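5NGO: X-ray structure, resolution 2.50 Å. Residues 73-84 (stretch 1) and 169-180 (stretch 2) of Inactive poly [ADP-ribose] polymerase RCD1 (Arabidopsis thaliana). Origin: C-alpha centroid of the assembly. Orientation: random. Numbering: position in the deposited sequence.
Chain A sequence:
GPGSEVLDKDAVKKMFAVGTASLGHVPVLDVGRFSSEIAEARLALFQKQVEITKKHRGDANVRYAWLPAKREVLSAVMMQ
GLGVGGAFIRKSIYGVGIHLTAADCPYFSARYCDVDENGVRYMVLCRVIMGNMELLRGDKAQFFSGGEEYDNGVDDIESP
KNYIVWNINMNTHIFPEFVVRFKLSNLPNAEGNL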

# COMPACT_ATOMS: atom_id res chain seq x y z
N VAL A 73 -14.73 -3.15 -0.83
CA VAL A 73 -14.18 -1.78 -0.71
C VAL A 73 -13.63 -1.18 -2.02
O VAL A 73 -13.41 0.03 -2.08
CB VAL A 73 -13.08 -1.71 0.39
CG1 VAL A 73 -11.75 -2.25 -0.13
CG2 VAL A 73 -12.94 -0.30 0.94
N LEU A 74 -13.43 -2.00 -3.06
CA LEU A 74 -12.85 -1.54 -4.33
C LEU A 74 -13.62 -0.40 -4.98
O LEU A 74 -13.04 0.60 -5.40
CB LEU A 74 -12.76 -2.67 -5.35
CG LEU A 74 -11.82 -3.85 -5.05
CD1 LEU A 74 -11.81 -4.77 -6.27
CD2 LEU A 74 -10.40 -3.39 -4.72
N SER A 75 -14.94 -0.58 -5.09
CA SER A 75 -15.85 0.44 -5.63
C SER A 75 -15.67 1.82 -4.95
O SER A 75 -15.57 2.83 -5.63
CB SER A 75 -17.31 -0.04 -5.50
OG SER A 75 -18.22 1.05 -5.55
N ALA A 76 -15.60 1.83 -3.62
CA ALA A 76 -15.50 3.07 -2.85
C ALA A 76 -14.13 3.78 -2.98
O ALA A 76 -14.09 5.01 -3.02
CB ALA A 76 -15.81 2.80 -1.39
N VAL A 77 -13.04 3.02 -3.08
CA VAL A 77 -11.69 3.55 -2.77
C VAL A 77 -11.22 4.84 -3.43
O VAL A 77 -10.59 5.57 -2.80
CB VAL A 77 -10.61 2.45 -2.96
CG1 VAL A 77 -10.19 2.32 -4.42
CG2 VAL A 77 -9.41 2.70 -2.06
N MET A 78 -11.63 5.11 -4.67
CA MET A 78 -11.18 6.30 -5.40
C MET A 78 -11.88 7.59 -4.99
O MET A 78 -11.22 8.61 -4.84
CB MET A 78 -11.28 6.09 -6.92
CG MET A 78 -10.20 5.10 -7.43
SD MET A 78 -8.60 6.00 -7.58
CE MET A 78 -7.46 4.81 -6.87
N MET A 79 -13.19 7.57 -4.85
CA MET A 79 -13.97 8.80 -4.64
C MET A 79 -13.93 9.32 -3.19
O MET A 79 -13.73 10.52 -2.98
CB MET A 79 -15.43 8.58 -5.08
CG MET A 79 -16.22 9.87 -5.30
SD MET A 79 -17.56 9.72 -6.48
CE MET A 79 -18.30 8.12 -6.14
N GLN A 80 -14.09 8.43 -2.23
CA GLN A 80 -14.17 8.80 -0.82
C GLN A 80 -12.86 8.63 -0.04
O GLN A 80 -12.76 9.05 1.11
CB GLN A 80 -15.31 8.04 -0.14
CG GLN A 80 -16.67 8.25 -0.80
CD GLN A 80 -17.49 6.98 -0.80
OE1 GLN A 80 -18.13 6.63 -1.79
NE2 GLN A 80 -17.51 6.30 0.35
N GLY A 81 -11.84 8.04 -0.67
CA GLY A 81 -10.53 7.83 -0.06
C GLY A 81 -10.25 6.47 0.58
O GLY A 81 -11.01 5.50 0.42
N LEU A 82 -9.09 6.40 1.24
CA LEU A 82 -8.67 5.20 1.96
C LEU A 82 -9.33 5.09 3.34
O LEU A 82 -9.25 4.03 3.98
CB LEU A 82 -7.15 5.16 2.17
CG LEU A 82 -6.24 4.69 1.06
CD1 LEU A 82 -6.68 3.36 0.47
CD2 LEU A 82 -6.17 5.75 -0.02
N GLY A 83 -9.98 6.17 3.81
CA GLY A 83 -10.67 6.13 5.08
C GLY A 83 -12.06 5.57 5.00
O GLY A 83 -12.97 6.16 5.58
N VAL A 84 -12.25 4.44 4.31
CA VAL A 84 -13.55 3.80 4.27
C VAL A 84 -13.88 3.31 5.68
O VAL A 84 -15.01 3.44 6.17
CB VAL A 84 -13.60 2.63 3.26
CG1 VAL A 84 -14.92 1.87 3.36
CG2 VAL A 84 -13.38 3.16 1.83
N ASN A 169 -1.85 11.43 6.56
CA ASN A 169 -1.24 11.33 5.23
C ASN A 169 -1.96 10.37 4.29
O ASN A 169 -1.56 10.26 3.14
CB ASN A 169 0.22 10.89 5.39
CG ASN A 169 1.09 11.93 6.11
OD1 ASN A 169 0.78 13.12 6.12
ND2 ASN A 169 2.17 11.47 6.72
N MET A 170 -3.03 9.70 4.73
CA MET A 170 -3.55 8.58 3.96
C MET A 170 -4.08 8.98 2.59
O MET A 170 -3.96 8.22 1.64
CB MET A 170 -4.62 7.80 4.74
CG MET A 170 -6.00 8.38 4.70
SD MET A 170 -7.20 7.25 5.47
CE MET A 170 -6.74 7.35 7.20
N ASN A 171 -4.66 10.18 2.49
CA ASN A 171 -5.22 10.65 1.23
C ASN A 171 -4.26 11.42 0.34
O ASN A 171 -4.50 11.52 -0.86
CB ASN A 171 -6.49 11.47 1.48
CG ASN A 171 -7.66 10.60 1.92
OD1 ASN A 171 -7.77 9.45 1.52
ND2 ASN A 171 -8.52 11.13 2.78
N THR A 172 -3.18 11.94 0.92
CA THR A 172 -2.15 12.66 0.16
C THR A 172 -0.99 11.77 -0.30
O THR A 172 -0.43 12.01 -1.35
CB THR A 172 -1.56 13.80 1.04
OG1 THR A 172 -1.24 13.30 2.34
CG2 THR A 172 -2.54 14.93 1.19
N HIS A 173 -0.65 10.75 0.48
CA HIS A 173 0.61 10.03 0.33
C HIS A 173 0.43 8.59 -0.22
O HIS A 173 1.42 7.86 -0.31
CB HIS A 173 1.32 10.00 1.69
CG HIS A 173 1.91 11.31 2.10
ND1 HIS A 173 3.19 11.63 1.74
CD2 HIS A 173 1.48 12.34 2.89
CE1 HIS A 173 3.52 12.81 2.24
NE2 HIS A 173 2.50 13.25 2.95
N ILE A 174 -0.80 8.19 -0.58
CA ILE A 174 -1.05 6.86 -1.15
C ILE A 174 -1.91 6.96 -2.40
O ILE A 174 -2.99 7.53 -2.35
CB ILE A 174 -1.77 5.92 -0.14
CG1 ILE A 174 -0.95 5.80 1.14
CG2 ILE A 174 -1.99 4.53 -0.76
CD1 ILE A 174 -1.66 5.08 2.27
N PHE A 175 -1.44 6.43 -3.51
CA PHE A 175 -2.27 6.30 -4.70
C PHE A 175 -2.46 4.81 -5.03
O PHE A 175 -1.52 4.16 -5.49
CB PHE A 175 -1.66 7.03 -5.90
CG PHE A 175 -2.44 6.84 -7.16
CD1 PHE A 175 -3.73 7.33 -7.29
CD2 PHE A 175 -1.90 6.13 -8.22
CE1 PHE A 175 -4.46 7.14 -8.45
CE2 PHE A 175 -2.62 5.93 -9.40
CZ PHE A 175 -3.90 6.43 -9.51
N PRO A 176 -3.68 4.26 -4.81
CA PRO A 176 -4.01 2.91 -5.26
C PRO A 176 -4.07 2.82 -6.74
O PRO A 176 -4.83 3.53 -7.33
CB PRO A 176 -5.39 2.64 -4.64
CG PRO A 176 -5.74 3.83 -3.85
CD PRO A 176 -4.84 4.94 -4.22
N GLU A 177 -3.26 1.96 -7.35
CA GLU A 177 -3.13 1.97 -8.79
C GLU A 177 -3.57 0.70 -9.47
O GLU A 177 -4.20 0.75 -10.52
CB GLU A 177 -1.67 2.27 -9.17
CG GLU A 177 -1.52 2.64 -10.64
CD GLU A 177 -0.20 3.15 -11.02
OE1 GLU A 177 0.76 2.98 -10.24
OE2 GLU A 177 -0.09 3.70 -12.13
N PHE A 178 -3.22 -0.45 -8.91
CA PHE A 178 -3.47 -1.75 -9.53
C PHE A 178 -4.17 -2.70 -8.55
O PHE A 178 -3.90 -2.64 -7.37
CB PHE A 178 -2.18 -2.40 -9.96
CG PHE A 178 -1.42 -1.66 -11.04
CD1 PHE A 178 -0.50 -0.71 -10.71
CD2 PHE A 178 -1.52 -2.06 -12.36
CE1 PHE A 178 0.24 -0.05 -11.72
CE2 PHE A 178 -0.81 -1.45 -13.36
CZ PHE A 178 0.11 -0.44 -13.06
N VAL A 179 -5.07 -3.53 -9.07
CA VAL A 179 -5.69 -4.59 -8.30
C VAL A 179 -5.24 -5.94 -8.86
O VAL A 179 -5.37 -6.19 -10.07
CB VAL A 179 -7.23 -4.55 -8.36
CG1 VAL A 179 -7.83 -5.66 -7.53
CG2 VAL A 179 -7.73 -3.20 -7.85
N VAL A 180 -4.73 -6.80 -7.99
CA VAL A 180 -4.33 -8.15 -8.35
C VAL A 180 -5.33 -9.11 -7.73
O VAL A 180 -5.50 -9.12 -6.51
CB VAL A 180 -2.90 -8.47 -7.83
CG1 VAL A 180 -2.54 -9.93 -8.12
CG2 VAL A 180 -1.88 -7.55 -8.47

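The centre of this contact is a proline on a strand, read by three side chains from the facing segment. Pro176 directs its CA-to-CB bond toward stretch 1, and its ring offers a compact apolar surface that needs no rotamer to be fixed. Met78 comes closest, its CE lying 3.6 Å from Pro176 CG; Val77 CG2 sits 4.2 Å and Leu82 CD2 4.3 Å from that same CG atom. One ring carbon thus gathers contacts from both the helical turn and the loop that follows it.

Met78 shows how a flexible side chain can serve a site its CA-to-CB bond does not face. That bond points sideways, but with chi1 and chi2 both m the chain reaches across to the strand. Its terminal methyl also lies 4.1 Å from Phe175, CE to CE1, approaching the ring obliquely, and only 3.0 Å separates Met78 CE from the backbone O of Pro176, a tight approach for a methyl carbon. Phe175 starts from a CA-to-CB bond directed away from stretch 1, yet the end of its side chain comes nearer, so neighbouring strand residues of opposite direction both touch the same methionine.

Farther along the strand, Val179 points toward stretch 1 and meets Leu74, CG2 to CD2 at 4.1 Å. Ile174, Pro176 and Val179 all turn toward the partner, while Glu177 turns away and makes no contact here.

Leu82 carries the packing in the other direction. It is buried, points toward stretch 2, and has the largest covered area of any residue in the contact. Its CD2 lies 4.4 Å from Ile174 CB, while its CB is 3.9 Å from Met170 SD. The Met170 sulfur lies closer still to the backbone, with Met170 SD 3.7 Å from Leu82 C and 3.4 Å from Gly83 N.

At the polar edge, Asn171 bends its amide inward from a sideways CA-to-CB bond. Leu82 N donates a weak hydrogen bond to Asn171 OD1, 3.3 Å long but fairly straight at 160°, tying down the backbone of the residue that packs most extensively. Just before it, Gly81 leaves helical geometry with positive phi, its CA 3.6 Å from Asn171 OD1. Glycine is called for here twice over: an ideal CB would jam against the preceding carbonyl O and would fall 2.7 Å from Asn171 OD1. Gly83 is different, since an ideal CB would have room, 3.5 Å from Met170 SD. The rule is local: of these two glycines, the contact demands the first alone.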